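Local coordinates for proline dipeptidase (PDB 3OOO), which probably hydrolyses proline-containing dipeptides with manganese as cofactor, and is represented here by its N-terminal creatinase/prolidase domain, at residues K4-R7 with I8-H11; L60-S63 with R64-S68; Q111-Q114 with T115-G119; N123-P126 with Y127-N130. All coordinates share one frame; numbering follows the deposited sequence. Where two conformers were deposited one is given.

Overall arrangement
All four contacts are local and follow one another along the chain. None nests in or crosses another, and none closes a long loop. Contact 1 lies within helix 3-14, ahead of the six-stranded mixed sheet. Contact 2 spans helix 62-68 and the two residues before it; the helix connects strands 54-58 and 73-76 at one edge of the sheet. Contact 3 ends helix 107-116, between strands 97-100 and 120-123 at the other edge. Contact 4 turns the chain out of strand 120-123 into helix 126-129. Contacts 1 and 4 touch, with centres about 12 Å apart: H11 meets T125, Y127 and I128, and R7 meets Y127. Contacts 2 and 3 are on opposite sides of the chain's centre.

Contact 1 of 4, residues K4-R7 with I8-H11; sequences KLNR and IRHH
The guanidinium group of R9, in the conformer given of two, has N6 OD1 at its edge and near its plane. The gap from OD1 to R9 NE is 4.5 Å, too long for a hydrogen bond. The polar end of R9 turns elsewhere: NH1 bonds to the carbonyl of E49. The same guanidinium lies over one face of the H10 ring, with R9 CZ 4.0 Å above the ring plane and offset toward the rim. N6 O approaches that ring obliquely and comes to 3.1 Å from H10 CD2. CG of H10 stands beside its own backbone N (chi1 -73°), which turns the ring back over the preceding turn.

Regular backbone bonds join the two turns. H10 N gives to N6 O at 3.0 Å, and H11 N to R7 O at 2.9 Å. On another side, I8 CG1 lies 3.4 Å from K4 O. L5 CD2 and I8 CD1 meet loosely at 4.5 Å. Both side chains are buried, packing on L31 of helix 25-32 and V47 of strand 44-48. Polar groups on one side and L5 and I8 on the other make this an amphipathic alpha-helix laid against the sheet.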
loop_
_atom_site.group_PDB
_atom_site.type_symbol
_atom_site.label_atom_id
_atom_site.label_comp_id
_atom_site.label_asym_id
_atom_site.label_seq_id
_atom_site.Cartn_x
_atom_site.Cartn_y
_atom_site.Cartn_z
ATOM N N LYS A 4 -6.820 8.319 23.638
ATOM C CA LYS A 4 -6.431 8.568 22.251
ATOM C C LYS A 4 -7.574 8.248 21.297
ATOM O O LYS A 4 -7.874 9.035 20.397
ATOM C CB LYS A 4 -5.196 7.745 21.880
ATOM C CG LYS A 4 -3.959 8.042 22.724
ATOM C CD LYS A 4 -2.918 6.944 22.553
ATOM C CE LYS A 4 -1.711 7.172 23.445
ATOM N NZ LYS A 4 -0.803 5.990 23.430
ATOM N N LEU A 5 -8.219 7.104 21.511
ATOM C CA LEU A 5 -9.319 6.690 20.643
ATOM C C LEU A 5 -10.539 7.605 20.778
ATOM O O LEU A 5 -11.198 7.907 19.783
ATOM C CB LEU A 5 -9.686 5.217 20.871
ATOM C CG LEU A 5 -8.715 4.201 20.248
ATOM C CD1 LEU A 5 -8.952 2.785 20.782
ATOM C CD2 LEU A 5 -8.792 4.234 18.719
ATOM N N ASN A 6 -10.828 8.054 22.001
ATOM C CA ASN A 6 -11.899 9.031 22.223
ATOM C C ASN A 6 -11.622 10.343 21.491
ATOM O O ASN A 6 -12.516 10.917 20.868
ATOM C CB ASN A 6 -12.107 9.305 23.721
ATOM C CG ASN A 6 -12.720 8.123 24.466
ATOM O OD1 ASN A 6 -13.468 7.324 23.903
ATOM N ND2 ASN A 6 -12.410 8.023 25.757
ATOM N N ARG A 7 -10.376 10.809 21.557
ATOM C CA ARG A 7 -9.979 12.012 20.830
ATOM C C ARG A 7 -10.136 11.880 19.315
ATOM O O ARG A 7 -10.614 12.806 18.657
ATOM C CB ARG A 7 -8.550 12.412 21.181
ATOM C CG ARG A 7 -8.458 13.294 22.404
ATOM C CD ARG A 7 -7.018 13.605 22.729
ATOM N NE ARG A 7 -6.393 12.526 23.490
ATOM C CZ ARG A 7 -5.084 12.392 23.672
ATOM N NH1 ARG A 7 -4.238 13.269 23.143
ATOM N NH2 ARG A 7 -4.619 11.377 24.389
ATOM N N ILE A 8 -9.740 10.733 18.768
ATOM C CA ILE A 8 -9.907 10.469 17.337
ATOM C C ILE A 8 -11.388 10.504 16.963
ATOM O O ILE A 8 -11.767 11.117 15.964
ATOM C CB ILE A 8 -9.246 9.130 16.916
ATOM C CG1 ILE A 8 -7.726 9.246 17.045
ATOM C CG2 ILE A 8 -9.637 8.744 15.477
ATOM C CD1 ILE A 8 -6.998 7.934 16.941
ATOM N N ARG A 9 -12.218 9.871 17.792
ATOM C CA ARG A 9 -13.660 9.838 17.570
ATOM C C ARG A 9 -14.253 11.249 17.513
ATOM O O ARG A 9 -15.035 11.567 16.613
ATOM C CB ARG A 9 -14.344 9.004 18.657
ATOM C CG ARG A 9 -15.798 8.691 18.367
ATOM C CD ARG A 9 -16.412 7.840 19.458
ATOM N NE ARG A 9 -16.399 8.538 20.738
ATOM C CZ ARG A 9 -17.294 9.451 21.095
ATOM N NH1 ARG A 9 -18.278 9.780 20.269
ATOM N NH2 ARG A 9 -17.201 10.039 22.279
ATOM N N HIS A 10 -13.871 12.096 18.467
ATOM C CA HIS A 10 -14.357 13.476 18.488
ATOM C C HIS A 10 -13.831 14.280 17.303
ATOM O O HIS A 10 -14.542 15.124 16.751
ATOM C CB HIS A 10 -14.006 14.157 19.814
ATOM C CG HIS A 10 -14.825 13.674 20.969
ATOM N ND1 HIS A 10 -16.170 13.945 21.092
ATOM C CD2 HIS A 10 -14.491 12.932 22.052
ATOM C CE1 HIS A 10 -16.630 13.390 22.199
ATOM N NE2 HIS A 10 -15.631 12.769 22.799
ATOM N N HIS A 11 -12.596 13.994 16.902
ATOM C CA HIS A 11 -11.988 14.649 15.751
ATOM C C HIS A 11 -12.730 14.349 14.454
ATOM O O HIS A 11 -12.818 15.202 13.575
ATOM C CB HIS A 11 -10.524 14.247 15.615
ATOM C CG HIS A 11 -9.890 14.718 14.345
ATOM N ND1 HIS A 11 -9.719 16.054 14.050
ATOM C CD2 HIS A 11 -9.393 14.030 13.290
ATOM C CE1 HIS A 11 -9.140 16.169 12.869
ATOM N NE2 HIS A 11 -8.933 14.957 12.386
#

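Contact 2 of 4, residues L60-S63 with R64-S68; sequences LEVS and RAKQS
E61 and R64 meet at the opening turn of helix 62-68, the helix of a beta-alpha-beta unit. They form a salt bridge one turn apart. The two side chains run side by side, and R64 grips the carboxylate side-on. In the conformer given for E61, R64 NE reaches OE1 at 3.0 Å and NH2 reaches OE2 at 3.1 Å. Both oxygens lie near the guanidinium plane, but both are met from above the carboxylate plane. The two flat groups are turned 60° apart. The grip depends on the bend of E61 at CB-CG (chi2 -72°), and R64 NH2 has a second acceptor in F35 O.

The parallel strands 54-58 and 73-76 flank this helix in sequence. V62 and A65 pack on both of them. V62 CG1 also lies alongside the aliphatic part of K66, 3.8 Å from its CE.

A water bridges L60 O at 2.7 Å and R64 N at 2.9 Å. A65 N bonds to E61 O at 2.9 Å. The extended Q67 side chain points back along the helix toward S63. Q67 N bonds to S63 O at 3.1 Å. Q67 NE2 makes weak bonds to S63 O at 3.4 Å and, in the conformer given, to S63 OG.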
loop_
_atom_site.group_PDB
_atom_site.type_symbol
_atom_site.label_atom_id
_atom_site.label_comp_id
_atom_site.label_asym_id
_atom_site.label_seq_id
_atom_site.Cartn_x
_atom_site.Cartn_y
_atom_site.Cartn_z
ATOM N N LEU A 60 -6.964 -16.535 14.637
ATOM C CA LEU A 60 -6.000 -17.010 15.620
ATOM C C LEU A 60 -5.617 -15.953 16.649
ATOM O O LEU A 60 -5.152 -16.299 17.736
ATOM C CB LEU A 60 -4.764 -17.579 14.929
ATOM C CG LEU A 60 -5.030 -18.995 14.406
ATOM C CD1 LEU A 60 -3.897 -19.455 13.518
ATOM C CD2 LEU A 60 -5.246 -19.979 15.551
ATOM N N GLU A 61 -5.854 -14.681 16.313
ATOM C CA GLU A 61 -5.478 -13.562 17.181
ATOM C C GLU A 61 -6.644 -13.016 18.003
ATOM O O GLU A 61 -6.457 -12.127 18.828
ATOM C CB GLU A 61 -4.869 -12.424 16.357
ATOM C CG GLU A 61 -3.548 -12.759 15.681
ATOM C CD GLU A 61 -2.395 -12.858 16.657
ATOM O OE1 GLU A 61 -2.634 -13.190 17.838
ATOM O OE2 GLU A 61 -1.245 -12.608 16.234
ATOM N N VAL A 62 -7.844 -13.544 17.779
ATOM C CA VAL A 62 -9.031 -13.027 18.469
ATOM C C VAL A 62 -8.918 -13.088 19.994
ATOM O O VAL A 62 -9.210 -12.106 20.670
ATOM C CB VAL A 62 -10.342 -13.699 17.967
ATOM C CG1 VAL A 62 -11.533 -13.329 18.848
ATOM C CG2 VAL A 62 -10.633 -13.287 16.538
ATOM N N SER A 63 -8.474 -14.228 20.522
ATOM C CA SER A 63 -8.347 -14.407 21.970
ATOM C C SER A 63 -7.385 -13.385 22.567
ATOM O O SER A 63 -7.716 -12.695 23.538
ATOM C CB SER A 63 -7.882 -15.828 22.305
ATOM O OG SER A 63 -7.769 -16.001 23.708
ATOM N N ARG A 64 -6.198 -13.279 21.975
ATOM C CA ARG A 64 -5.200 -12.317 22.431
ATOM C C ARG A 64 -5.711 -10.875 22.341
ATOM O O ARG A 64 -5.478 -10.063 23.246
ATOM C CB ARG A 64 -3.904 -12.484 21.636
ATOM C CG ARG A 64 -2.753 -11.660 22.172
ATOM C CD ARG A 64 -1.421 -12.083 21.567
ATOM N NE ARG A 64 -1.292 -11.777 20.141
ATOM C CZ ARG A 64 -0.790 -10.642 19.659
ATOM N NH1 ARG A 64 -0.383 -9.683 20.484
ATOM N NH2 ARG A 64 -0.695 -10.464 18.348
ATOM N N ALA A 65 -6.406 -10.558 21.250
ATOM C CA ALA A 65 -6.973 -9.224 21.065
ATOM C C ALA A 65 -7.993 -8.891 22.151
ATOM O O ALA A 65 -7.971 -7.792 22.711
ATOM C CB ALA A 65 -7.590 -9.088 19.673
ATOM N N LYS A 66 -8.858 -9.855 22.462
ATOM C CA LYS A 66 -9.898 -9.683 23.484
ATOM C C LYS A 66 -9.317 -9.503 24.885
ATOM O O LYS A 66 -9.946 -8.882 25.748
ATOM C CB LYS A 66 -10.877 -10.857 23.456
ATOM C CG LYS A 66 -11.858 -10.801 22.300
ATOM C CD LYS A 66 -12.877 -11.917 22.365
ATOM C CE LYS A 66 -13.950 -11.711 21.307
ATOM N NZ LYS A 66 -15.084 -12.659 21.459
ATOM N N GLN A 67 -8.119 -10.037 25.101
ATOM C CA GLN A 67 -7.412 -9.855 26.371
ATOM C C GLN A 67 -6.742 -8.479 26.443
ATOM O O GLN A 67 -6.324 -8.032 27.520
ATOM C CB GLN A 67 -6.379 -10.970 26.561
ATOM C CG GLN A 67 -7.001 -12.355 26.732
ATOM C CD GLN A 67 -5.969 -13.461 26.783
ATOM O OE1 GLN A 67 -5.032 -13.418 27.584
ATOM N NE2 GLN A 67 -6.137 -14.466 25.928
ATOM N N SER A 68 -6.678 -7.799 25.297
ATOM C CA SER A 68 -5.947 -6.538 25.174
ATOM C C SER A 68 -6.854 -5.310 25.060
ATOM O O SER A 68 -6.505 -4.223 25.533
ATOM C CB SER A 68 -4.996 -6.599 23.975
ATOM O OG SER A 68 -4.138 -7.726 24.055
HETATM O O HOH W 1 -5.161 -15.391 20.266
#

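Contact 3 of 4, residues Q111-Q114 with T115-G119; sequences QGLQ and TVFDG
T115 reaches back toward G112 from its first side-chain atom, CB, which lies 3.5 Å from G112 O. At the tip, OG1 donates to the same oxygen at 2.6 Å, in the carbonyl plane and on a lone pair. The chi1 of 71° sets OG1 between the backbone N and the carbonyl carbon, facing the preceding turn. The methyl CG2 takes the other direction and lies 3.4 Å from Q111 O. G112 O also accepts T115 N at 3.0 Å, but that donor stands 62° above the carbonyl plane. One oxygen is thus held from two directions.

L113 O is held twice as well. V116 N comes from above its carbonyl plane, and F117 N, at 2.9 Å, lies nearly in line with the C=O bond. The side chains of L113 and F117 run side by side, with L113 CD2 4.1 Å from F117 CE2. V116 CG1 sits over the centre of the F117 ring, 3.6 Å above its plane. A water accepts from Q114 NE2 and donates to G119 O.

Bonds to the third residue back mark a helix winding down. This is the C-terminal end of the helix in the beta-alpha-beta unit of strands 97-100 and 120-123.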
loop_
_atom_site.group_PDB
_atom_site.type_symbol
_atom_site.label_atom_id
_atom_site.label_comp_id
_atom_site.label_asym_id
_atom_site.label_seq_id
_atom_site.Cartn_x
_atom_site.Cartn_y
_atom_site.Cartn_z
ATOM N N GLN A 111 -8.175 -1.711 -1.946
ATOM C CA GLN A 111 -9.227 -2.127 -2.860
ATOM C C GLN A 111 -10.241 -3.031 -2.166
ATOM O O GLN A 111 -11.442 -2.928 -2.426
ATOM C CB GLN A 111 -8.642 -2.728 -4.145
ATOM C CG GLN A 111 -7.878 -1.664 -4.935
ATOM C CD GLN A 111 -7.495 -2.076 -6.340
ATOM O OE1 GLN A 111 -7.432 -3.257 -6.666
ATOM N NE2 GLN A 111 -7.221 -1.082 -7.181
ATOM N N GLY A 112 -9.769 -3.865 -1.240
ATOM C CA GLY A 112 -10.676 -4.650 -0.403
ATOM C C GLY A 112 -11.629 -3.774 0.392
ATOM O O GLY A 112 -12.838 -4.006 0.402
ATOM N N LEU A 113 -11.091 -2.758 1.058
ATOM C CA LEU A 113 -11.927 -1.845 1.845
ATOM C C LEU A 113 -12.952 -1.117 0.977
ATOM O O LEU A 113 -14.073 -0.850 1.421
ATOM C CB LEU A 113 -11.074 -0.839 2.617
ATOM C CG LEU A 113 -10.255 -1.399 3.795
ATOM C CD1 LEU A 113 -9.318 -0.351 4.356
ATOM C CD2 LEU A 113 -11.170 -1.919 4.900
ATOM N N GLN A 114 -12.566 -0.807 -0.258
ATOM C CA GLN A 114 -13.476 -0.145 -1.194
ATOM C C GLN A 114 -14.676 -1.009 -1.587
ATOM O O GLN A 114 -15.721 -0.472 -1.965
ATOM C CB GLN A 114 -12.724 0.343 -2.433
ATOM C CG GLN A 114 -11.808 1.522 -2.146
ATOM C CD GLN A 114 -11.029 1.972 -3.367
ATOM O OE1 GLN A 114 -10.103 1.297 -3.816
ATOM N NE2 GLN A 114 -11.394 3.130 -3.899
ATOM N N THR A 115 -14.543 -2.332 -1.484
ATOM C CA THR A 115 -15.680 -3.232 -1.742
ATOM C C THR A 115 -16.683 -3.217 -0.591
ATOM O O THR A 115 -17.840 -3.619 -0.759
ATOM C CB THR A 115 -15.257 -4.706 -2.019
ATOM O OG1 THR A 115 -14.775 -5.325 -0.814
ATOM C CG2 THR A 115 -14.197 -4.780 -3.118
ATOM N N VAL A 116 -16.226 -2.758 0.573
ATOM C CA VAL A 116 -17.030 -2.738 1.795
ATOM C C VAL A 116 -17.693 -1.380 2.001
ATOM O O VAL A 116 -18.875 -1.306 2.347
ATOM C CB VAL A 116 -16.173 -3.108 3.034
ATOM C CG1 VAL A 116 -16.961 -2.925 4.335
ATOM C CG2 VAL A 116 -15.661 -4.540 2.915
ATOM N N PHE A 117 -16.929 -0.313 1.785
ATOM C CA PHE A 117 -17.418 1.040 2.027
ATOM C C PHE A 117 -17.539 1.820 0.729
ATOM O O PHE A 117 -16.557 1.973 -0.001
ATOM C CB PHE A 117 -16.489 1.788 2.990
ATOM C CG PHE A 117 -16.272 1.082 4.295
ATOM C CD1 PHE A 117 -17.213 1.171 5.313
ATOM C CD2 PHE A 117 -15.119 0.330 4.511
ATOM C CE1 PHE A 117 -17.012 0.512 6.521
ATOM C CE2 PHE A 117 -14.908 -0.323 5.720
ATOM C CZ PHE A 117 -15.856 -0.233 6.725
ATOM N N ASP A 118 -18.754 2.295 0.451
ATOM C CA ASP A 118 -19.013 3.167 -0.689
ATOM C C ASP A 118 -18.885 4.630 -0.255
ATOM O O ASP A 118 -19.883 5.311 0.007
ATOM C CB ASP A 118 -20.401 2.881 -1.273
ATOM C CG ASP A 118 -20.666 3.648 -2.556
ATOM O OD1 ASP A 118 -19.702 3.897 -3.311
ATOM O OD2 ASP A 118 -21.839 3.999 -2.805
ATOM N N GLY A 119 -17.649 5.101 -0.158
ATOM C CA GLY A 119 -17.368 6.471 0.239
ATOM C C GLY A 119 -16.015 6.878 -0.295
ATOM O O GLY A 119 -15.287 6.054 -0.856
HETATM O O HOH W 2 -13.432 4.748 -3.175
#

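Contact 4 of 4, residues N123-P126 with Y127-N130; sequences NLTP and YIQN
The backbone from N123 to T125 is extended, then coils into the single helical turn 126-129. T125 occupies the N-cap position, and N130 is the first residue past the turn to leave helical angles. T125 O accepts Q129 N at 3.0 Å, and P126 O accepts N130 N at 2.9 Å. P126 is the first residue of the turn. Its phi of -53° suits a helix, and an N-H is not needed for helix bonding at that position.

Q129 makes the side-chain hydrogen bond across the contact. It reaches back beyond the cap, and its NE2 donates to L124 O at 2.7 Å with an N-H...O angle of 152°. The acceptor lies in the amide plane of Q129, but the donor stands above the carbonyl plane of L124. The extended chain of Q129 beyond CG lets the amide span this gap, with CG 3.9 Å from L124 CB on the way. The N123 side chain crosses that of Q129 at about a right angle; N123 ND2 lies 3.5 Å from Q129 NE2. N123 OD1 bonds to F102 N. L124 CD1 meets I128 CG2 at 3.9 Å, the two side chains crossing nearly perpendicular. T125 OG1 lies 3.5 Å from I128 CG1, and its polar partner is H11 NE2 of helix 3-14, probably a hydrogen bond.

The turn is fastened to helix 3-14 on one side, where the Y127 ring meets that of H11 with planes at about 40°. I128 packs on L99 of strand 97-100 and F22 of strand 19-22, and L124 also touches F22.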
loop_
_atom_site.group_PDB
_atom_site.type_symbol
_atom_site.label_atom_id
_atom_site.label_comp_id
_atom_site.label_asym_id
_atom_site.label_seq_id
_atom_site.Cartn_x
_atom_site.Cartn_y
_atom_site.Cartn_z
ATOM N N ASN A 123 -6.315 10.057 3.270
ATOM C CA ASN A 123 -5.305 9.809 4.285
ATOM C C ASN A 123 -5.698 10.448 5.609
ATOM O O ASN A 123 -6.524 11.370 5.643
ATOM C CB ASN A 123 -3.945 10.341 3.822
ATOM C CG ASN A 123 -2.799 9.890 4.708
ATOM O OD1 ASN A 123 -2.795 8.775 5.232
ATOM N ND2 ASN A 123 -1.817 10.764 4.883
ATOM N N LEU A 124 -5.108 9.944 6.690
ATOM C CA LEU A 124 -5.277 10.533 8.010
ATOM C C LEU A 124 -5.014 12.033 7.951
ATOM O O LEU A 124 -4.162 12.503 7.188
ATOM C CB LEU A 124 -4.319 9.896 9.016
ATOM C CG LEU A 124 -4.349 8.381 9.227
ATOM C CD1 LEU A 124 -3.328 8.023 10.303
ATOM C CD2 LEU A 124 -5.735 7.872 9.605
ATOM N N THR A 125 -5.764 12.775 8.757
ATOM C CA THR A 125 -5.583 14.209 8.891
ATOM C C THR A 125 -4.300 14.490 9.674
ATOM O O THR A 125 -3.805 13.613 10.386
ATOM C CB THR A 125 -6.761 14.823 9.653
ATOM O OG1 THR A 125 -6.934 14.114 10.885
ATOM C CG2 THR A 125 -8.037 14.741 8.832
ATOM N N PRO A 126 -3.746 15.712 9.544
ATOM C CA PRO A 126 -2.577 16.062 10.348
ATOM C C PRO A 126 -2.780 15.836 11.847
ATOM O O PRO A 126 -1.859 15.373 12.517
ATOM C CB PRO A 126 -2.385 17.547 10.045
ATOM C CG PRO A 126 -2.858 17.685 8.647
ATOM C CD PRO A 126 -4.030 16.740 8.524
ATOM N N TYR A 127 -3.975 16.133 12.359
ATOM C CA TYR A 127 -4.268 15.938 13.784
ATOM C C TYR A 127 -4.013 14.502 14.242
ATOM O O TYR A 127 -3.377 14.279 15.276
ATOM C CB TYR A 127 -5.700 16.367 14.130
ATOM C CG TYR A 127 -6.085 16.083 15.569
ATOM C CD1 TYR A 127 -5.570 16.848 16.613
ATOM C CD2 TYR A 127 -6.957 15.039 15.886
ATOM C CE1 TYR A 127 -5.918 16.590 17.932
ATOM C CE2 TYR A 127 -7.310 14.770 17.202
ATOM C CZ TYR A 127 -6.785 15.549 18.222
ATOM O OH TYR A 127 -7.129 15.291 19.529
ATOM N N ILE A 128 -4.512 13.535 13.476
ATOM C CA ILE A 128 -4.296 12.122 13.802
ATOM C C ILE A 128 -2.828 11.727 13.574
ATOM O O ILE A 128 -2.234 11.035 14.402
ATOM C CB ILE A 128 -5.255 11.182 13.018
ATOM C CG1 ILE A 128 -6.719 11.543 13.299
ATOM C CG2 ILE A 128 -5.000 9.717 13.392
ATOM C CD1 ILE A 128 -7.731 10.828 12.409
ATOM N N GLN A 129 -2.255 12.190 12.463
ATOM C CA GLN A 129 -0.860 11.899 12.107
ATOM C C GLN A 129 0.119 12.314 13.204
ATOM O O GLN A 129 1.058 11.579 13.523
ATOM C CB GLN A 129 -0.471 12.614 10.809
ATOM C CG GLN A 129 -1.032 12.007 9.529
ATOM C CD GLN A 129 -0.562 12.744 8.287
ATOM O OE1 GLN A 129 0.637 12.935 8.079
ATOM N NE2 GLN A 129 -1.507 13.165 7.456
ATOM N N ASN A 130 -0.117 13.492 13.778
ATOM C CA ASN A 130 0.829 14.129 14.691
ATOM C C ASN A 130 0.589 13.864 16.180
ATOM O O ASN A 130 1.277 14.443 17.028
ATOM C CB ASN A 130 0.877 15.641 14.425
ATOM C CG ASN A 130 1.274 15.976 12.992
ATOM O OD1 ASN A 130 2.098 15.291 12.381
ATOM N ND2 ASN A 130 0.688 17.036 12.452
#